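Local coordinates for protein RNA-directed RNA polymerase (Infectious pancreatic necrosis virus, PDB 3ZED) that probably synthesises viral RNA as an RNA-dependent RNA polymerase, occurring both free and covalently attached to the genomic RNA, at residues I252-T255 / K256-T260. Residues are numbered along the deposited sequence; the frame is centred on the assembly and turned at random.
Sequences IGKT and KGDTT
Lys-254 meets the turn that follows it through the root of its side chain: its CB packs 3.8 Å from the methyl CG2 of Thr-259, whereas the ammonium NZ ends 6.7 Å from OD2 of Asp-258, too far for a salt bridge, so any attraction between the two charges is probably weak. Thr-255 carries the polar contact, in a reciprocal pair of side chain-to-backbone bonds with Asp-258, in the pattern of a capping box but round a turn, not at the start of a regular helix. Its OG1 accepts the N-H of Asp-258 (3.2 Å), and OD2 of Asp-258 accepts the N-H of Thr-255 (3.0 Å, 176° at the hydrogen). The second bond is almost straight, yet OD2 is approached from above the carboxylate plane, 42° out of it. A chi1 of 64° places the threonine hydroxyl between its own N and carbonyl carbon, where it can face the amide three residues on. The carbonyl O of Thr-255 accepts OG1 of Thr-259 at 2.9 Å, with a weak bond from the N of that residue besides. Residues 256-258 have helical backbone angles without the regular helix bonds, and Thr-259 holds the N-cap position of helix 260-278 without a capping bond from its side chain. Ile-252 to Thr-255 belong to a predicted GTP-binding site. In the polymerase palm, this loop between strand 235-236 and helix 260-278 is tied by backbone bonds to Ile-243, Ser-245 and Ala-247; Lys-256 bonds Ser-246 O through NZ, and with Thr-259 packs on Tyr-326 of helix 326-340.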
loop_
_atom_site.group_PDB
_atom_site.type_symbol
_atom_site.label_atom_id
_atom_site.label_comp_id
_atom_site.label_asym_id
_atom_site.label_seq_id
_atom_site.Cartn_x
_atom_site.Cartn_y
_atom_site.Cartn_z
ATOM N N ILE B 252 7.328 -21.824 -2.532
ATOM C CA ILE B 252 8.555 -21.107 -2.164
ATOM C C ILE B 252 9.594 -21.253 -3.300
ATOM O O ILE B 252 9.793 -22.349 -3.841
ATOM C CB ILE B 252 9.112 -21.568 -0.783
ATOM C CG1 ILE B 252 8.182 -21.093 0.371
ATOM C CG2 ILE B 252 10.559 -21.081 -0.553
ATOM C CD1 ILE B 252 8.252 -21.943 1.625
ATOM N N GLY B 253 10.205 -20.126 -3.652
ATOM C CA GLY B 253 11.221 -20.041 -4.691
ATOM C C GLY B 253 10.660 -19.794 -6.074
ATOM O O GLY B 253 11.410 -19.790 -7.054
ATOM N N LYS B 254 9.342 -19.580 -6.165
ATOM C CA LYS B 254 8.673 -19.339 -7.440
ATOM C C LYS B 254 8.073 -17.941 -7.483
ATOM O O LYS B 254 7.724 -17.380 -6.446
ATOM C CB LYS B 254 7.576 -20.397 -7.689
ATOM C CG LYS B 254 8.025 -21.849 -7.550
ATOM C CD LYS B 254 8.565 -22.432 -8.846
ATOM C CE LYS B 254 9.167 -23.807 -8.668
ATOM N NZ LYS B 254 8.150 -24.819 -8.291
ATOM N N THR B 255 7.966 -17.380 -8.692
ATOM C CA THR B 255 7.349 -16.075 -8.931
ATOM C C THR B 255 5.865 -16.284 -9.245
ATOM O O THR B 255 5.433 -17.427 -9.383
ATOM C CB THR B 255 8.050 -15.343 -10.082
ATOM O OG1 THR B 255 7.867 -16.082 -11.296
ATOM C CG2 THR B 255 9.526 -15.066 -9.808
ATOM N N LYS B 256 5.104 -15.193 -9.406
ATOM C CA LYS B 256 3.686 -15.230 -9.772
ATOM C C LYS B 256 3.533 -15.683 -11.234
ATOM O O LYS B 256 2.608 -16.434 -11.542
ATOM C CB LYS B 256 3.015 -13.874 -9.517
ATOM C CG LYS B 256 2.668 -13.661 -8.043
ATOM C CD LYS B 256 1.843 -12.398 -7.824
ATOM C CE LYS B 256 1.312 -12.261 -6.421
ATOM N NZ LYS B 256 2.379 -12.042 -5.412
ATOM N N GLY B 257 4.476 -15.280 -12.096
ATOM C CA GLY B 257 4.526 -15.701 -13.496
ATOM C C GLY B 257 4.723 -17.203 -13.636
ATOM O O GLY B 257 4.133 -17.835 -14.517
ATOM N N ASP B 258 5.526 -17.791 -12.726
ATOM C CA ASP B 258 5.822 -19.225 -12.661
ATOM C C ASP B 258 4.617 -20.062 -12.231
ATOM O O ASP B 258 4.560 -21.261 -12.555
ATOM C CB ASP B 258 6.959 -19.488 -11.637
ATOM C CG ASP B 258 8.354 -18.963 -11.963
ATOM O OD1 ASP B 258 8.641 -18.730 -13.160
ATOM O OD2 ASP B 258 9.167 -18.810 -11.017
ATOM N N THR B 259 3.693 -19.460 -11.441
ATOM C CA THR B 259 2.574 -20.174 -10.804
ATOM C C THR B 259 1.148 -19.678 -11.173
ATOM O O THR B 259 0.210 -19.924 -10.399
ATOM C CB THR B 259 2.756 -20.073 -9.286
ATOM O OG1 THR B 259 2.830 -18.687 -8.938
ATOM C CG2 THR B 259 4.004 -20.803 -8.793
ATOM N N THR B 260 0.973 -19.025 -12.357
ATOM C CA THR B 260 -0.332 -18.510 -12.813
ATOM C C THR B 260 -1.435 -19.588 -12.747
ATOM O O THR B 260 -2.469 -19.337 -12.125
ATOM C CB THR B 260 -0.221 -17.926 -14.219
ATOM O OG1 THR B 260 0.802 -16.930 -14.200
ATOM C CG2 THR B 260 -1.535 -17.322 -14.708
#